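Local coordinates for cobalamin biosynthesis protein CobN (Mycobacterium tuberculosis, PDB 7C6O) that is the large, catalytic subunit of cobaltochelatase, the enzyme that inserts cobalt into the corrin ring during cobalamin biosynthesis, at residues E1113-V1118 against D1162-Q1167; Y1149-D1154 against A1201-W1206. All coordinates share one frame; numbering follows the deposited sequence. Where two conformers were deposited one is given.

Contact 1 (E1113-V1118 against D1162-Q1167)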
loop_
_atom_site.group_PDB
_atom_site.type_symbol
_atom_site.label_atom_id
_atom_site.label_comp_id
_atom_site.label_asym_id
_atom_site.label_seq_id
_atom_site.Cartn_x
_atom_site.Cartn_y
_atom_site.Cartn_z
ATOM N N GLU A 1113 -25.171 -3.456 -14.102
ATOM C CA GLU A 1113 -25.357 -2.023 -14.315
ATOM C C GLU A 1113 -24.021 -1.298 -14.410
ATOM O O GLU A 1113 -23.835 -0.438 -15.278
ATOM C CB GLU A 1113 -26.207 -1.428 -13.187
ATOM C CG GLU A 1113 -27.687 -1.785 -13.267
ATOM C CD GLU A 1113 -28.463 -1.381 -12.023
ATOM O OE1 GLU A 1113 -27.836 -1.098 -10.979
ATOM O OE2 GLU A 1113 -29.709 -1.348 -12.088
ATOM N N GLU A 1114 -23.082 -1.624 -13.521
ATOM C CA GLU A 1114 -21.785 -0.956 -13.552
ATOM C C GLU A 1114 -21.008 -1.317 -14.812
ATOM O O GLU A 1114 -20.300 -0.473 -15.374
ATOM C CB GLU A 1114 -20.984 -1.306 -12.296
ATOM C CG GLU A 1114 -19.571 -0.719 -12.257
ATOM C CD GLU A 1114 -19.538 0.782 -12.028
ATOM O OE1 GLU A 1114 -20.611 1.401 -11.873
ATOM O OE2 GLU A 1114 -18.426 1.351 -11.997
ATOM N N THR A 1115 -21.133 -2.563 -15.278
ATOM C CA THR A 1115 -20.420 -2.975 -16.484
ATOM C C THR A 1115 -20.914 -2.204 -17.703
ATOM O O THR A 1115 -20.112 -1.674 -18.482
ATOM C CB THR A 1115 -20.568 -4.483 -16.702
ATOM O OG1 THR A 1115 -20.040 -5.188 -15.569
ATOM C CG2 THR A 1115 -19.811 -4.913 -17.958
ATOM N N THR A 1116 -22.236 -2.118 -17.879
ATOM C CA THR A 1116 -22.769 -1.370 -19.015
ATOM C C THR A 1116 -22.479 0.120 -18.890
ATOM O O THR A 1116 -22.268 0.789 -19.905
ATOM C CB THR A 1116 -24.273 -1.607 -19.165
ATOM O OG1 THR A 1116 -24.957 -1.178 -17.980
ATOM C CG2 THR A 1116 -24.555 -3.079 -19.406
ATOM N N ARG A 1117 -22.473 0.657 -17.665
ATOM C CA ARG A 1117 -22.092 2.053 -17.471
ATOM C C ARG A 1117 -20.656 2.293 -17.919
ATOM O O ARG A 1117 -20.373 3.240 -18.661
ATOM C CB ARG A 1117 -22.266 2.450 -16.005
ATOM C CG ARG A 1117 -23.683 2.826 -15.615
ATOM C CD ARG A 1117 -23.816 2.895 -14.106
ATOM N NE ARG A 1117 -25.118 3.402 -13.685
ATOM C CZ ARG A 1117 -25.325 4.629 -13.215
ATOM N NH1 ARG A 1117 -24.312 5.476 -13.098
ATOM N NH2 ARG A 1117 -26.543 5.007 -12.856
ATOM N N VAL A 1118 -19.732 1.441 -17.469
ATOM C CA VAL A 1118 -18.336 1.562 -17.882
ATOM C C VAL A 1118 -18.208 1.344 -19.383
ATOM O O VAL A 1118 -17.431 2.029 -20.063
ATOM C CB VAL A 1118 -17.462 0.576 -17.081
ATOM C CG1 VAL A 1118 -16.076 0.459 -17.689
ATOM C CG2 VAL A 1118 -17.371 1.018 -15.627
ATOM N N ASP A 1162 -24.182 -10.303 -25.761
ATOM C CA ASP A 1162 -23.678 -10.503 -27.117
ATOM C C ASP A 1162 -23.543 -9.180 -27.864
ATOM O O ASP A 1162 -22.585 -8.985 -28.618
ATOM C CB ASP A 1162 -24.586 -11.461 -27.888
ATOM C CG ASP A 1162 -24.291 -12.917 -27.583
ATOM O OD1 ASP A 1162 -23.492 -13.189 -26.662
ATOM O OD2 ASP A 1162 -24.857 -13.793 -28.272
ATOM N N TRP A 1163 -24.485 -8.252 -27.656
ATOM C CA TRP A 1163 -24.406 -6.971 -28.353
ATOM C C TRP A 1163 -23.175 -6.178 -27.930
ATOM O O TRP A 1163 -22.661 -5.366 -28.708
ATOM C CB TRP A 1163 -25.687 -6.153 -28.127
ATOM C CG TRP A 1163 -25.832 -5.528 -26.761
ATOM C CD1 TRP A 1163 -26.512 -6.038 -25.692
ATOM C CD2 TRP A 1163 -25.309 -4.261 -26.335
ATOM N NE1 TRP A 1163 -26.434 -5.173 -24.623
ATOM C CE2 TRP A 1163 -25.702 -4.075 -24.993
ATOM C CE3 TRP A 1163 -24.540 -3.271 -26.955
ATOM C CZ2 TRP A 1163 -25.352 -2.943 -24.264
ATOM C CZ3 TRP A 1163 -24.193 -2.148 -26.231
ATOM C CH2 TRP A 1163 -24.595 -1.995 -24.896
ATOM N N MET A 1164 -22.675 -6.411 -26.716
ATOM C CA MET A 1164 -21.464 -5.724 -26.282
ATOM C C MET A 1164 -20.220 -6.321 -26.932
ATOM O O MET A 1164 -19.299 -5.584 -27.298
ATOM C CB MET A 1164 -21.368 -5.763 -24.759
ATOM C CG MET A 1164 -22.587 -5.146 -24.098
ATOM S SD MET A 1164 -22.778 -5.534 -22.355
ATOM C CE MET A 1164 -21.370 -4.670 -21.660
ATOM N N TYR A 1165 -20.179 -7.648 -27.091
ATOM C CA TYR A 1165 -19.088 -8.266 -27.841
ATOM C C TYR A 1165 -19.076 -7.792 -29.289
ATOM O O TYR A 1165 -18.007 -7.570 -29.870
ATOM C CB TYR A 1165 -19.201 -9.789 -27.790
ATOM C CG TYR A 1165 -18.606 -10.435 -26.558
ATOM C CD1 TYR A 1165 -17.234 -10.438 -26.344
ATOM C CD2 TYR A 1165 -19.416 -11.070 -25.627
ATOM C CE1 TYR A 1165 -16.687 -11.038 -25.221
ATOM C CE2 TYR A 1165 -18.880 -11.676 -24.501
ATOM C CZ TYR A 1165 -17.516 -11.657 -24.305
ATOM O OH TYR A 1165 -16.981 -12.262 -23.187
ATOM N N GLU A 1166 -20.258 -7.647 -29.894
ATOM C CA GLU A 1166 -20.334 -7.145 -31.262
ATOM C C GLU A 1166 -19.744 -5.745 -31.362
ATOM O O GLU A 1166 -18.940 -5.460 -32.255
ATOM C CB GLU A 1166 -21.784 -7.148 -31.749
ATOM C CG GLU A 1166 -22.386 -8.533 -31.907
ATOM C CD GLU A 1166 -23.842 -8.490 -32.350
ATOM O OE1 GLU A 1166 -24.455 -7.401 -32.316
ATOM O OE2 GLU A 1166 -24.375 -9.553 -32.728
ATOM N N GLN A 1167 -20.132 -4.855 -30.444
ATOM C CA GLN A 1167 -19.630 -3.486 -30.494
ATOM C C GLN A 1167 -18.147 -3.430 -30.157
ATOM O O GLN A 1167 -17.397 -2.655 -30.763
ATOM C CB GLN A 1167 -20.437 -2.597 -29.550
ATOM C CG GLN A 1167 -21.882 -2.427 -29.979
ATOM C CD GLN A 1167 -22.002 -1.878 -31.390
ATOM O OE1 GLN A 1167 -21.352 -0.891 -31.740
ATOM N NE2 GLN A 1167 -22.832 -2.519 -32.212
#
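Thr1116 and Met1164 mark the closest backbone approach of two helices, with Thr1116 CA and Met1164 CA 8.6 Å apart, a spacing bridged by one long side chain. Met1164 starts out toward the other helix; its chain runs straight as far as SD and then bends (chi3 67°), which brings the methyl CE up against the methyls of two consecutive threonines. CE lies 4.0 Å from Thr1115 CG2, the two side chains crossing at about a right angle, and 4.2 Å from Thr1116 CG2. Methionine suits this place because it is long, flexible and apolar. The threonines offer methyls to it, while the hydroxyl OG1 of Thr1115 turns back to its own helix and bonds the carbonyl of Leu1111, one turn earlier. The contact joins helix 1111-1123, which follows the edge strand 1107-1110 of an eight-stranded mixed sheet, to helix 1162-1174 in the helical C-terminal part of the chain. Within its own helix the methionine also packs on Trp1163, its CG 3.4 Å above the plane of the indole, over its centre. From helix 663-666, His665 touches both Thr1116 and Met1164 and meets the Trp1163 ring nearly at right angles.

Contact 2 (Y1149-D1154 against A1201-W1206)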
loop_
_atom_site.group_PDB
_atom_site.type_symbol
_atom_site.label_atom_id
_atom_site.label_comp_id
_atom_site.label_asym_id
_atom_site.label_seq_id
_atom_site.Cartn_x
_atom_site.Cartn_y
_atom_site.Cartn_z
ATOM N N TYR A 1149 -10.031 -7.771 -19.441
ATOM C CA TYR A 1149 -10.667 -7.655 -18.135
ATOM C C TYR A 1149 -12.180 -7.789 -18.240
ATOM O O TYR A 1149 -12.816 -8.359 -17.349
ATOM C CB TYR A 1149 -10.272 -6.332 -17.473
ATOM C CG TYR A 1149 -8.770 -6.162 -17.344
ATOM C CD1 TYR A 1149 -7.927 -7.269 -17.300
ATOM C CD2 TYR A 1149 -8.194 -4.898 -17.279
ATOM C CE1 TYR A 1149 -6.556 -7.122 -17.194
ATOM C CE2 TYR A 1149 -6.819 -4.743 -17.170
ATOM C CZ TYR A 1149 -6.009 -5.858 -17.129
ATOM O OH TYR A 1149 -4.643 -5.713 -17.021
ATOM N N LEU A 1150 -12.773 -7.281 -19.324
ATOM C CA LEU A 1150 -14.173 -7.584 -19.594
ATOM C C LEU A 1150 -14.379 -9.083 -19.768
ATOM O O LEU A 1150 -15.347 -9.648 -19.245
ATOM C CB LEU A 1150 -14.648 -6.828 -20.836
ATOM C CG LEU A 1150 -14.859 -5.324 -20.667
ATOM C CD1 LEU A 1150 -15.247 -4.693 -21.997
ATOM C CD2 LEU A 1150 -15.921 -5.044 -19.609
ATOM N N PHE A 1151 -13.473 -9.743 -20.495
ATOM C CA PHE A 1151 -13.533 -11.194 -20.632
ATOM C C PHE A 1151 -13.436 -11.875 -19.271
ATOM O O PHE A 1151 -14.195 -12.805 -18.975
ATOM C CB PHE A 1151 -12.412 -11.675 -21.559
ATOM C CG PHE A 1151 -12.327 -13.175 -21.696
ATOM C CD1 PHE A 1151 -13.047 -13.838 -22.678
ATOM C CD2 PHE A 1151 -11.518 -13.922 -20.848
ATOM C CE1 PHE A 1151 -12.968 -15.214 -22.811
ATOM C CE2 PHE A 1151 -11.438 -15.299 -20.975
ATOM C CZ PHE A 1151 -12.163 -15.946 -21.958
ATOM N N GLY A 1152 -12.500 -11.423 -18.432
ATOM C CA GLY A 1152 -12.357 -12.016 -17.111
ATOM C C GLY A 1152 -13.616 -11.889 -16.274
ATOM O O GLY A 1152 -14.032 -12.841 -15.609
ATOM N N TYR A 1153 -14.246 -10.712 -16.308
ATOM C CA TYR A 1153 -15.495 -10.512 -15.583
ATOM C C TYR A 1153 -16.640 -11.302 -16.206
ATOM O O TYR A 1153 -17.566 -11.713 -15.496
ATOM C CB TYR A 1153 -15.836 -9.023 -15.552
ATOM C CG TYR A 1153 -15.819 -8.381 -14.181
ATOM C CD1 TYR A 1153 -15.182 -7.164 -13.980
ATOM C CD2 TYR A 1153 -16.464 -8.970 -13.100
ATOM C CE1 TYR A 1153 -15.170 -6.556 -12.739
ATOM C CE2 TYR A 1153 -16.459 -8.368 -11.849
ATOM C CZ TYR A 1153 -15.810 -7.157 -11.679
ATOM O OH TYR A 1153 -15.797 -6.539 -10.448
ATOM N N ASP A 1154 -16.604 -11.509 -17.526
ATOM C CA ASP A 1154 -17.628 -12.324 -18.171
ATOM C C ASP A 1154 -17.434 -13.799 -17.848
ATOM O O ASP A 1154 -18.401 -14.509 -17.547
ATOM C CB ASP A 1154 -17.605 -12.098 -19.686
ATOM C CG ASP A 1154 -18.866 -12.606 -20.373
ATOM O OD1 ASP A 1154 -19.939 -12.580 -19.739
ATOM O OD2 ASP A 1154 -18.781 -13.036 -21.545
ATOM N N ALA A 1201 -16.041 -16.465 -28.062
ATOM C CA ALA A 1201 -16.954 -17.212 -28.921
ATOM C C ALA A 1201 -16.762 -18.714 -28.751
ATOM O O ALA A 1201 -17.740 -19.468 -28.697
ATOM C CB ALA A 1201 -16.757 -16.803 -30.380
ATOM N N GLY A 1202 -15.509 -19.166 -28.657
ATOM C CA GLY A 1202 -15.257 -20.590 -28.493
ATOM C C GLY A 1202 -15.845 -21.149 -27.211
ATOM O O GLY A 1202 -16.368 -22.266 -27.192
ATOM N N ARG A 1203 -15.776 -20.377 -26.126
ATOM C CA ARG A 1203 -16.319 -20.815 -24.847
ATOM C C ARG A 1203 -17.822 -20.605 -24.730
ATOM O O ARG A 1203 -18.420 -21.069 -23.754
ATOM C CB ARG A 1203 -15.620 -20.083 -23.696
ATOM C CG ARG A 1203 -14.125 -20.340 -23.598
ATOM C CD ARG A 1203 -13.529 -19.668 -22.367
ATOM N NE ARG A 1203 -12.097 -19.928 -22.244
ATOM C CZ ARG A 1203 -11.582 -20.967 -21.595
ATOM N NH1 ARG A 1203 -12.384 -21.845 -21.007
ATOM N NH2 ARG A 1203 -10.266 -21.131 -21.536
ATOM N N GLY A 1204 -18.446 -19.921 -25.684
ATOM C CA GLY A 1204 -19.855 -19.616 -25.573
ATOM C C GLY A 1204 -20.190 -18.440 -24.681
ATOM O O GLY A 1204 -21.378 -18.156 -24.480
ATOM N N LEU A 1205 -19.185 -17.763 -24.116
ATOM C CA LEU A 1205 -19.442 -16.516 -23.402
ATOM C C LEU A 1205 -20.032 -15.474 -24.343
ATOM O O LEU A 1205 -20.902 -14.687 -23.952
ATOM C CB LEU A 1205 -18.149 -16.004 -22.769
ATOM C CG LEU A 1205 -17.541 -16.922 -21.708
ATOM C CD1 LEU A 1205 -16.111 -16.500 -21.389
ATOM C CD2 LEU A 1205 -18.399 -16.909 -20.457
ATOM N N TRP A 1206 -19.544 -15.447 -25.579
ATOM C CA TRP A 1206 -20.187 -14.762 -26.697
ATOM C C TRP A 1206 -21.036 -15.817 -27.393
ATOM O O TRP A 1206 -20.517 -16.667 -28.121
ATOM C CB TRP A 1206 -19.130 -14.163 -27.615
ATOM C CG TRP A 1206 -19.638 -13.311 -28.726
ATOM C CD1 TRP A 1206 -20.935 -12.999 -29.006
ATOM C CD2 TRP A 1206 -18.841 -12.654 -29.715
ATOM N NE1 TRP A 1206 -20.994 -12.185 -30.112
ATOM C CE2 TRP A 1206 -19.720 -11.960 -30.567
ATOM C CE3 TRP A 1206 -17.465 -12.583 -29.961
ATOM C CZ2 TRP A 1206 -19.271 -11.206 -31.646
ATOM C CZ3 TRP A 1206 -17.020 -11.836 -31.035
ATOM C CH2 TRP A 1206 -17.920 -11.158 -31.864
HETATM O O HOH W 1 -21.670 -13.781 -21.525
#
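Phe1151 and Leu1205 meet at about a right angle, Leu1205 CD1 lying 3.7 Å from Phe1151 CE1. With CG anti to the backbone N (chi1 176°), the phenylalanine ring swings across to the other segment, where it also meets Arg1203. The extended arginine chain passes the ring at its edge: Arg1203 CD is 4.0 Å from Phe1151 CZ, and NE lies in the ring plane. Ring and guanidinium planes are 63° apart. NE is also paired with Glu1199 in a salt bridge, and the guanidinium makes a cation-pi contact with Trp1016.

The side chains of Asp1154 and Leu1205 run alongside each other, pointing opposite ways, and Asp1154 OD2 comes within 3.3 Å of Leu1205 CB. The carboxylate is buried but well supplied: OD2 is probably taken up by Tyr1165 of helix 1162-1174, and OD1 accepts from the backbone N of Met1160. A water bridges Asp1154 OD1 (2.8 Å) and Leu1205 O (2.7 Å), and with other acceptors close by it probably shares its protons among them. Leucine fits between phenylalanine and aspartate because CD1 turns to the ring while CB and CD2 lie along Asp1154, CD2 3.8 Å from Asp1154 O. At Gly1204 a CB would press on the carbonyl O of Arg1203, so glycine suits the position; its positive phi (80°) ends helix 1187-1203 in a Schellman motif, and the apolar residue just after it packs against helix 1136-1157.

Overall arrangement
The centres of contacts 1 and 2 lie 12 Å apart, and their segments alternate along the chain: 1113-1118, 1149-1154, 1162-1167, 1201-1206. Helix 1162-1174 joins the two. While Met1164 serves contact 1, its neighbour Tyr1165 reaches contact 2, where its OH stands 2.6 Å from Asp1154 OD2, a probable hydrogen bond between two helices that follow each other in the chain. The Tyr1165 ring stacks with that of Trp1206, and Tyr1165 CB also packs 3.5 Å from Trp1206 CD2. Asp1162, at the start of the same helix, bonds the backbone N of Ala1207 and of Gln1208. The sodium ion, bound by Asp125 and Ser127, belongs to the distant N-terminal part of the chain.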